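Local coordinates for BtGH115A (Bacteroides thetaiotaomicron, PDB 5BY3), which removes 4-O-methyl-glucuronic acid by hydrolysing its alpha-glycosidic link, as a family GH115 glycoside hydrolase specific for decorated arabinogalactans, at residues V21-S24 and G25-V28; T481-S484 and V485-H489; D582-D585 and W586-D590; V736-N739 and Q740-K744. All coordinates share one frame; numbering follows the deposited sequence.

Interaction 1 (V21-S24 and G25-V28); sequences VLQS and GQPV
Gln23, whose aliphatic part leans on Gln26, curls its own amide round toward the next peptide, so that NE2 donates to Ser24 O at 2.8 Å with an N-H...O angle of 154°. This curl comes from the bend at chi2, which brings the amide alongside that peptide instead of extending it away; the donor sits 22° off the carbonyl plane. Across the turn the aliphatic CB and CG of Gln23 lie against the amide of Gln26, and the two amides do not pair: Gln23 CG lies 3.6 Å from Gln26 NE2, Gln23 CB is 3.8 Å from Gln26 OE1, and the amide planes are 53° apart. Gln26 CB also sits over the start of the turn, 3.5 Å from Gln23 O. The buried side is apolar. There Leu22 and Val28 cross at about a right angle, with Leu22 CD2 3.6 Å from Val28 CG2, and both rest on Leu51 of helix 38-55. Gly25 has a positive phi, as expected at the third position. The whole is a type II beta turn from Gln23 to Gln26, carrying the chain from strand 20-23, paired with 145-148, into strand 28-31 of the six-stranded mixed sheet.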
loop_
_atom_site.group_PDB
_atom_site.type_symbol
_atom_site.label_atom_id
_atom_site.label_comp_id
_atom_site.label_asym_id
_atom_site.label_seq_id
_atom_site.Cartn_x
_atom_site.Cartn_y
_atom_site.Cartn_z
ATOM N N VAL A 21 -27.933 22.609 -12.858
ATOM C CA VAL A 21 -26.977 23.550 -13.470
ATOM C C VAL A 21 -26.447 24.458 -12.350
ATOM O O VAL A 21 -27.208 24.968 -11.551
ATOM C CB VAL A 21 -27.607 24.382 -14.646
ATOM C CG1 VAL A 21 -26.591 25.342 -15.251
ATOM C CG2 VAL A 21 -28.122 23.504 -15.782
ATOM N N LEU A 22 -25.132 24.594 -12.265
ATOM C CA LEU A 22 -24.490 25.543 -11.361
ATOM C C LEU A 22 -23.602 26.480 -12.181
ATOM O O LEU A 22 -22.618 26.028 -12.761
ATOM C CB LEU A 22 -23.614 24.808 -10.365
ATOM C CG LEU A 22 -24.171 24.158 -9.101
ATOM C CD1 LEU A 22 -22.992 23.956 -8.174
ATOM C CD2 LEU A 22 -25.256 24.965 -8.406
ATOM N N GLN A 23 -23.952 27.762 -12.256
ATOM C CA GLN A 23 -23.176 28.740 -13.057
ATOM C C GLN A 23 -22.016 29.246 -12.185
ATOM O O GLN A 23 -22.226 29.539 -11.023
ATOM C CB GLN A 23 -24.105 29.886 -13.569
ATOM C CG GLN A 23 -23.454 31.234 -13.929
ATOM C CD GLN A 23 -22.454 31.150 -15.086
ATOM O OE1 GLN A 23 -22.769 30.621 -16.174
ATOM N NE2 GLN A 23 -21.240 31.677 -14.863
ATOM N N SER A 24 -20.799 29.337 -12.726
ATOM C CA SER A 24 -19.666 29.864 -11.916
ATOM C C SER A 24 -19.860 31.329 -11.511
ATOM O O SER A 24 -20.609 32.042 -12.141
ATOM C CB SER A 24 -18.297 29.659 -12.600
ATOM O OG SER A 24 -17.987 30.663 -13.541
ATOM N N GLY A 25 -19.161 31.774 -10.478
ATOM C CA GLY A 25 -19.285 33.145 -9.997
ATOM C C GLY A 25 -20.488 33.355 -9.090
ATOM O O GLY A 25 -20.550 34.375 -8.406
ATOM N N GLN A 26 -21.416 32.389 -9.068
ATOM C CA GLN A 26 -22.700 32.495 -8.358
ATOM C C GLN A 26 -22.761 31.622 -7.103
ATOM O O GLN A 26 -22.232 30.505 -7.130
ATOM C CB GLN A 26 -23.862 32.087 -9.277
ATOM C CG GLN A 26 -24.514 33.253 -9.983
ATOM C CD GLN A 26 -25.439 32.844 -11.100
ATOM O OE1 GLN A 26 -26.173 31.848 -10.996
ATOM N NE2 GLN A 26 -25.430 33.633 -12.185
ATOM N N PRO A 27 -23.437 32.096 -6.025
ATOM C CA PRO A 27 -23.518 31.274 -4.829
ATOM C C PRO A 27 -24.462 30.087 -5.031
ATOM O O PRO A 27 -25.200 30.024 -6.035
ATOM C CB PRO A 27 -24.084 32.239 -3.757
ATOM C CG PRO A 27 -24.264 33.560 -4.418
ATOM C CD PRO A 27 -24.293 33.290 -5.891
ATOM N N VAL A 28 -24.444 29.164 -4.079
ATOM C CA VAL A 28 -25.296 27.985 -4.160
ATOM C C VAL A 28 -25.797 27.606 -2.778
ATOM O O VAL A 28 -25.002 27.585 -1.832
ATOM C CB VAL A 28 -24.567 26.804 -4.850
ATOM C CG1 VAL A 28 -23.211 26.521 -4.210
ATOM C CG2 VAL A 28 -25.443 25.553 -4.870
#

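Interaction 2 (T481-S484 and V485-H489); sequences TILS and VMQEH
Gln487 reaches back over the preceding helical turn, onto Leu483 and Ser484. Its CB stands 3.5 Å from Ser484 O and about as far from Leu483 O, while CG is closer still, 3.2 Å from Leu483 O. With CG anti to the carbonyl carbon (chi1 -73°) and the chain extended beyond it, the amide is laid back toward the start of the helix. CD and NE2 both come to 3.8 Å from Leu483 CD1, and OE1 turns the other way, 3.3 Å from Ser484 CA. Thr463 of helix 462-473 also touches this side chain, and Leu483 packs on Leu466 of that helix. Elsewhere on the helix Ile482 and Met486, a selenomethionine, run side by side in the same direction, Ile482 CG2 3.9 Å from Met486 CG. Beneath them the backbone keeps the alpha-helical pattern: Met486 N donates to Ile482 O at 2.9 Å, almost straight at 164°, and Gln487 N does the same to Leu483 O. Glu488 turns its carboxylate to Arg491 in a salt bridge. The helix is therefore held here by its backbone bonds, and the glutamine side chain adds van der Waals contact with Leu483 and Ser484, and makes no hydrogen bond to them.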
loop_
_atom_site.group_PDB
_atom_site.type_symbol
_atom_site.label_atom_id
_atom_site.label_comp_id
_atom_site.label_asym_id
_atom_site.label_seq_id
_atom_site.Cartn_x
_atom_site.Cartn_y
_atom_site.Cartn_z
ATOM N N THR A 481 3.190 10.927 -22.877
ATOM C CA THR A 481 4.607 10.619 -22.918
ATOM C C THR A 481 4.982 9.849 -21.626
ATOM O O THR A 481 5.831 8.949 -21.647
ATOM C CB THR A 481 5.495 11.873 -23.229
ATOM O OG1 THR A 481 6.253 12.265 -22.085
ATOM C CG2 THR A 481 4.658 13.110 -23.745
ATOM N N ILE A 482 4.289 10.159 -20.533
ATOM C CA ILE A 482 4.703 9.743 -19.202
ATOM C C ILE A 482 4.240 8.335 -18.773
ATOM O O ILE A 482 4.914 7.698 -17.976
ATOM C CB ILE A 482 4.354 10.856 -18.166
ATOM C CG1 ILE A 482 5.303 12.055 -18.315
ATOM C CG2 ILE A 482 4.367 10.371 -16.728
ATOM C CD1 ILE A 482 6.737 11.738 -18.721
ATOM N N LEU A 483 3.115 7.861 -19.309
ATOM C CA LEU A 483 2.563 6.550 -18.967
ATOM C C LEU A 483 3.588 5.434 -19.082
ATOM O O LEU A 483 3.699 4.620 -18.174
ATOM C CB LEU A 483 1.279 6.206 -19.777
ATOM C CG LEU A 483 0.744 4.748 -19.816
ATOM C CD1 LEU A 483 0.383 4.168 -18.452
ATOM C CD2 LEU A 483 -0.460 4.675 -20.701
ATOM N N SER A 484 4.297 5.386 -20.204
ATOM C CA SER A 484 5.305 4.345 -20.432
ATOM C C SER A 484 6.518 4.537 -19.521
ATOM O O SER A 484 7.139 3.573 -19.120
ATOM C CB SER A 484 5.739 4.287 -21.907
ATOM O OG SER A 484 6.568 5.397 -22.230
ATOM N N VAL A 485 6.842 5.781 -19.203
ATOM C CA VAL A 485 7.887 6.087 -18.206
ATOM C C VAL A 485 7.596 5.532 -16.801
ATOM O O VAL A 485 8.469 4.893 -16.185
ATOM C CB VAL A 485 8.187 7.581 -18.168
ATOM C CG1 VAL A 485 8.931 7.963 -16.920
ATOM C CG2 VAL A 485 8.976 7.953 -19.417
HETATM N N MSE A 486 6.374 5.756 -16.311
HETATM C CA MSE A 486 5.940 5.225 -15.002
HETATM C C MSE A 486 5.966 3.720 -15.049
HETATM O O MSE A 486 6.482 3.067 -14.140
HETATM C CB MSE A 486 4.572 5.802 -14.623
HETATM C CG MSE A 486 4.582 7.299 -14.255
HETATM SE SE MSE A 486 6.211 7.979 -13.355
HETATM C CE MSE A 486 5.806 7.564 -11.492
ATOM N N GLN A 487 5.452 3.151 -16.129
ATOM C CA GLN A 487 5.493 1.717 -16.312
ATOM C C GLN A 487 6.925 1.180 -16.211
ATOM O O GLN A 487 7.175 0.171 -15.554
ATOM C CB GLN A 487 4.875 1.339 -17.641
ATOM C CG GLN A 487 3.357 1.469 -17.677
ATOM C CD GLN A 487 2.794 1.252 -19.074
ATOM O OE1 GLN A 487 3.413 1.636 -20.078
ATOM N NE2 GLN A 487 1.620 0.640 -19.148
ATOM N N GLU A 488 7.861 1.867 -16.849
ATOM C CA GLU A 488 9.213 1.372 -16.883
ATOM C C GLU A 488 9.886 1.548 -15.557
ATOM O O GLU A 488 10.688 0.704 -15.199
ATOM C CB GLU A 488 10.032 2.022 -17.999
ATOM C CG GLU A 488 9.780 1.369 -19.348
ATOM C CD GLU A 488 10.252 -0.069 -19.385
ATOM O OE1 GLU A 488 11.509 -0.216 -19.261
ATOM O OE2 GLU A 488 9.371 -0.998 -19.537
ATOM N N HIS A 489 9.520 2.623 -14.851
ATOM C CA HIS A 489 9.909 2.953 -13.458
ATOM C C HIS A 489 9.566 1.806 -12.532
ATOM O O HIS A 489 10.454 1.272 -11.831
ATOM C CB HIS A 489 9.172 4.199 -13.032
ATOM C CG HIS A 489 9.553 4.739 -11.695
ATOM N ND1 HIS A 489 10.831 5.172 -11.396
ATOM C CD2 HIS A 489 8.799 4.999 -10.592
ATOM C CE1 HIS A 489 10.862 5.621 -10.149
ATOM N NE2 HIS A 489 9.640 5.542 -9.643
#

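Interaction 3 (D582-D585 and W586-D590); sequences DKED and WEKSD
Glu584 and Lys588 cross at about a right angle, the carboxylate lying against the aliphatic part of the lysine: Glu584 OE1 is 3.4 Å from Lys588 CD. The ammonium stops short of pairing, with NZ 4.1 Å from OE2, beyond a salt bridge. What orients the carboxylate is the backbone beside it. Bent at chi2 (-69°), the glutamate curls round until OE1 accepts from Asp585 N at 2.9 Å, on its anti side and 20° out of the carboxylate plane. Asp585 then faces the first turn of helix 587-603. Its OD1 accepts a weak capping bond from Glu587 N, 3.4 Å away but nearly straight at 169°, and Glu587 CB passes 3.7 Å from the same oxygen. The aspartate's carbonyl serves the next amide: Lys588 N donates to Asp585 O at 3.1 Å from well above the carbonyl plane. Trp586 goes to another side, onto Ala579 and Arg580 of helix 552-580, which closes in a Schellman motif with Asp582 at C-prime. Asp585 caps the amino end of its helix, with Glu584 just ahead; their negative charges would be expected to interact favourably with its dipole, while the lysine gives Glu584 aliphatic contact and probably a loose electrostatic complement.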
loop_
_atom_site.group_PDB
_atom_site.type_symbol
_atom_site.label_atom_id
_atom_site.label_comp_id
_atom_site.label_asym_id
_atom_site.label_seq_id
_atom_site.Cartn_x
_atom_site.Cartn_y
_atom_site.Cartn_z
ATOM N N ASP A 582 37.599 -0.864 -12.398
ATOM C CA ASP A 582 38.534 -0.088 -13.234
ATOM C C ASP A 582 37.955 0.080 -14.648
ATOM O O ASP A 582 38.672 0.013 -15.654
ATOM C CB ASP A 582 39.922 -0.788 -13.244
ATOM C CG ASP A 582 41.095 0.179 -13.320
ATOM O OD1 ASP A 582 41.303 0.949 -12.347
ATOM O OD2 ASP A 582 41.837 0.129 -14.336
ATOM N N LYS A 583 36.639 0.281 -14.703
ATOM C CA LYS A 583 35.899 0.396 -15.967
ATOM C C LYS A 583 35.125 1.718 -16.081
ATOM O O LYS A 583 34.369 1.925 -17.062
ATOM C CB LYS A 583 34.935 -0.782 -16.133
ATOM C CG LYS A 583 35.616 -2.111 -16.008
ATOM C CD LYS A 583 34.994 -3.182 -16.859
ATOM C CE LYS A 583 36.132 -3.989 -17.468
ATOM N NZ LYS A 583 35.791 -5.429 -17.501
ATOM N N GLU A 584 35.326 2.583 -15.068
ATOM C CA GLU A 584 34.652 3.860 -14.903
ATOM C C GLU A 584 35.315 4.719 -13.875
ATOM O O GLU A 584 35.986 4.204 -12.977
ATOM C CB GLU A 584 33.227 3.668 -14.409
ATOM C CG GLU A 584 32.187 3.766 -15.512
ATOM C CD GLU A 584 32.041 5.172 -16.079
ATOM O OE1 GLU A 584 32.670 6.125 -15.532
ATOM O OE2 GLU A 584 31.301 5.304 -17.087
ATOM N N ASP A 585 35.068 6.024 -13.966
ATOM C CA ASP A 585 35.599 6.974 -13.011
ATOM C C ASP A 585 34.666 7.189 -11.838
ATOM O O ASP A 585 33.483 7.461 -12.001
ATOM C CB ASP A 585 35.932 8.314 -13.672
ATOM C CG ASP A 585 37.155 8.971 -13.047
ATOM O OD1 ASP A 585 37.033 9.579 -11.944
ATOM O OD2 ASP A 585 38.243 8.846 -13.665
ATOM N N TRP A 586 35.248 7.096 -10.651
ATOM C CA TRP A 586 34.563 7.264 -9.379
ATOM C C TRP A 586 33.806 8.572 -9.195
ATOM O O TRP A 586 32.846 8.639 -8.405
ATOM C CB TRP A 586 35.573 7.124 -8.261
ATOM C CG TRP A 586 35.920 5.714 -7.947
ATOM C CD1 TRP A 586 37.067 5.052 -8.284
ATOM C CD2 TRP A 586 35.104 4.781 -7.211
ATOM N NE1 TRP A 586 37.020 3.763 -7.798
ATOM C CE2 TRP A 586 35.836 3.569 -7.127
ATOM C CE3 TRP A 586 33.825 4.855 -6.616
ATOM C CZ2 TRP A 586 35.327 2.422 -6.477
ATOM C CZ3 TRP A 586 33.330 3.720 -5.931
ATOM C CH2 TRP A 586 34.074 2.521 -5.884
ATOM N N GLU A 587 34.252 9.599 -9.916
ATOM C CA GLU A 587 33.646 10.913 -9.857
ATOM C C GLU A 587 32.204 10.910 -10.367
ATOM O O GLU A 587 31.385 11.697 -9.905
ATOM C CB GLU A 587 34.512 11.945 -10.579
ATOM C CG GLU A 587 35.538 12.624 -9.664
ATOM C CD GLU A 587 34.957 13.724 -8.751
ATOM O OE1 GLU A 587 35.633 14.095 -7.760
ATOM O OE2 GLU A 587 33.837 14.233 -9.001
ATOM N N LYS A 588 31.893 10.008 -11.291
ATOM C CA LYS A 588 30.526 9.882 -11.795
ATOM C C LYS A 588 29.561 9.415 -10.686
ATOM O O LYS A 588 28.390 9.845 -10.640
ATOM C CB LYS A 588 30.472 8.924 -12.975
ATOM C CG LYS A 588 31.143 9.436 -14.229
ATOM C CD LYS A 588 30.509 8.797 -15.438
ATOM C CE LYS A 588 30.391 9.799 -16.586
ATOM N NZ LYS A 588 30.054 9.119 -17.874
ATOM N N SER A 589 30.079 8.582 -9.776
ATOM C CA SER A 589 29.298 8.073 -8.643
ATOM C C SER A 589 28.969 9.179 -7.673
ATOM O O SER A 589 27.814 9.312 -7.234
ATOM C CB SER A 589 30.034 6.953 -7.928
ATOM O OG SER A 589 29.291 6.533 -6.809
ATOM N N ASP A 590 29.988 9.976 -7.354
ATOM C CA ASP A 590 29.823 11.154 -6.513
ATOM C C ASP A 590 28.882 12.171 -7.151
ATOM O O ASP A 590 28.026 12.727 -6.466
ATOM C CB ASP A 590 31.178 11.761 -6.115
ATOM C CG ASP A 590 31.915 10.943 -5.006
ATOM O OD1 ASP A 590 31.264 10.284 -4.155
ATOM O OD2 ASP A 590 33.165 10.978 -4.970
#

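Interaction 4 (V736-N739 and Q740-K744); sequences VLRN and QAIRK
Between Arg738, at the end of helix 730-738, and Gln740, just ahead of strand 741-748, the chain passes through Asn739 with a positive phi of 46° and so turns out of the helix. Arg738 bridges this turn. With CG placed between the backbone N and the carbonyl carbon (chi1 70°) and the chain extended from there to NE, its guanidinium comes back over the outgoing strand. NE donates to Gln740 O at 2.6 Å, a nearly straight bond of 161° in which the donor lies in the carbonyl plane and the oxygen at the edge of the guanidinium. NH2 adds a weak second bond to that oxygen at 3.3 Å and also reaches Asn735 OD1. One guanidinium face is covered by Ile742, whose CD1 sits over its centre, 3.5 Å from CZ, with CG1 3.8 Å from NH2. The side-chain amides of Asn739 and Gln740 are occupied elsewhere: Asn739 bonds to Tyr372 OH and His494 O, Gln740 to Arg695, Gln770 and Asp769. With one strong and one weak bond to Gln740 O, a neighbouring asparagine taking NH2, and a methyl on the face, the guanidinium probably has little rotational freedom; its charge probably polarises the Gln740 carbonyl, and its hydrogen bonds link the end of the helix to the residue just before the strand.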
loop_
_atom_site.group_PDB
_atom_site.type_symbol
_atom_site.label_atom_id
_atom_site.label_comp_id
_atom_site.label_asym_id
_atom_site.label_seq_id
_atom_site.Cartn_x
_atom_site.Cartn_y
_atom_site.Cartn_z
ATOM N N VAL A 736 12.533 -11.769 -1.900
ATOM C CA VAL A 736 11.845 -10.475 -1.873
ATOM C C VAL A 736 12.691 -9.277 -2.349
ATOM O O VAL A 736 12.149 -8.286 -2.781
ATOM C CB VAL A 736 11.263 -10.183 -0.477
ATOM C CG1 VAL A 736 10.188 -11.205 -0.137
ATOM C CG2 VAL A 736 12.356 -10.163 0.592
ATOM N N LEU A 737 14.017 -9.381 -2.268
ATOM C CA LEU A 737 14.901 -8.351 -2.787
ATOM C C LEU A 737 14.841 -8.248 -4.329
ATOM O O LEU A 737 14.930 -7.141 -4.876
ATOM C CB LEU A 737 16.359 -8.612 -2.351
ATOM C CG LEU A 737 16.824 -8.235 -0.926
ATOM C CD1 LEU A 737 18.244 -8.720 -0.580
ATOM C CD2 LEU A 737 16.716 -6.744 -0.604
ATOM N N ARG A 738 14.718 -9.396 -5.003
ATOM C CA ARG A 738 14.778 -9.484 -6.457
ATOM C C ARG A 738 13.396 -9.722 -7.082
ATOM O O ARG A 738 13.256 -9.762 -8.302
ATOM C CB ARG A 738 15.776 -10.584 -6.904
ATOM C CG ARG A 738 15.291 -11.976 -6.608
ATOM C CD ARG A 738 16.376 -13.013 -6.699
ATOM N NE ARG A 738 15.800 -14.206 -6.144
ATOM C CZ ARG A 738 16.479 -15.225 -5.614
ATOM N NH1 ARG A 738 17.817 -15.230 -5.586
ATOM N NH2 ARG A 738 15.787 -16.238 -5.109
ATOM N N ASN A 739 12.392 -9.883 -6.221
ATOM C CA ASN A 739 11.040 -10.285 -6.601
ATOM C C ASN A 739 11.008 -11.471 -7.591
ATOM O O ASN A 739 10.201 -11.499 -8.518
ATOM C CB ASN A 739 10.251 -9.087 -7.127
ATOM C CG ASN A 739 9.894 -8.123 -6.034
ATOM O OD1 ASN A 739 9.111 -8.437 -5.112
ATOM N ND2 ASN A 739 10.499 -6.947 -6.090
ATOM N N GLN A 740 11.887 -12.442 -7.398
ATOM C CA GLN A 740 11.707 -13.732 -8.065
ATOM C C GLN A 740 12.159 -14.853 -7.161
ATOM O O GLN A 740 13.257 -14.766 -6.561
ATOM C CB GLN A 740 12.520 -13.842 -9.363
ATOM C CG GLN A 740 12.160 -12.883 -10.473
ATOM C CD GLN A 740 12.905 -13.166 -11.738
ATOM O OE1 GLN A 740 14.102 -13.414 -11.719
ATOM N NE2 GLN A 740 12.200 -13.151 -12.848
ATOM N N ALA A 741 11.323 -15.898 -7.080
ATOM C CA ALA A 741 11.793 -17.243 -6.702
ATOM C C ALA A 741 12.500 -17.804 -7.916
ATOM O O ALA A 741 12.138 -17.475 -9.053
ATOM C CB ALA A 741 10.652 -18.154 -6.294
ATOM N N ILE A 742 13.521 -18.622 -7.665
ATOM C CA ILE A 742 14.429 -19.095 -8.679
ATOM C C ILE A 742 14.640 -20.590 -8.464
ATOM O O ILE A 742 15.078 -20.994 -7.377
ATOM C CB ILE A 742 15.810 -18.412 -8.610
ATOM C CG1 ILE A 742 15.721 -16.900 -8.896
ATOM C CG2 ILE A 742 16.817 -19.125 -9.549
ATOM C CD1 ILE A 742 17.087 -16.186 -8.976
ATOM N N ARG A 743 14.345 -21.397 -9.499
ATOM C CA ARG A 743 14.607 -22.844 -9.480
ATOM C C ARG A 743 15.381 -23.267 -10.717
ATOM O O ARG A 743 14.896 -23.151 -11.854
ATOM C CB ARG A 743 13.315 -23.666 -9.319
ATOM C CG ARG A 743 12.686 -23.576 -7.951
ATOM C CD ARG A 743 13.469 -24.400 -6.915
ATOM N NE ARG A 743 12.913 -24.230 -5.552
ATOM C CZ ARG A 743 13.328 -23.332 -4.646
ATOM N NH1 ARG A 743 14.313 -22.487 -4.909
ATOM N NH2 ARG A 743 12.721 -23.259 -3.469
ATOM N N LYS A 744 16.597 -23.735 -10.474
ATOM C CA LYS A 744 17.427 -24.346 -11.492
ATOM C C LYS A 744 17.307 -25.862 -11.444
ATOM O O LYS A 744 17.237 -26.476 -10.365
ATOM C CB LYS A 744 18.876 -23.930 -11.308
ATOM C CG LYS A 744 19.073 -22.435 -11.498
ATOM C CD LYS A 744 20.545 -22.051 -11.564
ATOM C CE LYS A 744 20.732 -20.674 -12.192
ATOM N NZ LYS A 744 20.116 -19.606 -11.370
#

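The four contacts follow one another along the chain without touching. Interactions 2 and 4 come nearest, with centres 24 Å and nearest atoms about 10 Å apart, and they are joined indirectly: Asn739 bonds to the carbonyl of His494, on the same helix 476-495 that carries interaction 2. That helix also packs on helix 552-580, whose far end leads into interaction 3; the centres of interactions 2 and 3 are 28 Å apart. Interaction 1 is remote, 58 Å between centres from interaction 4 and on the opposite side of the chain's centre. The nickel ion is bound at Leu404 and Asp436, residues belonging to none of the four contacts.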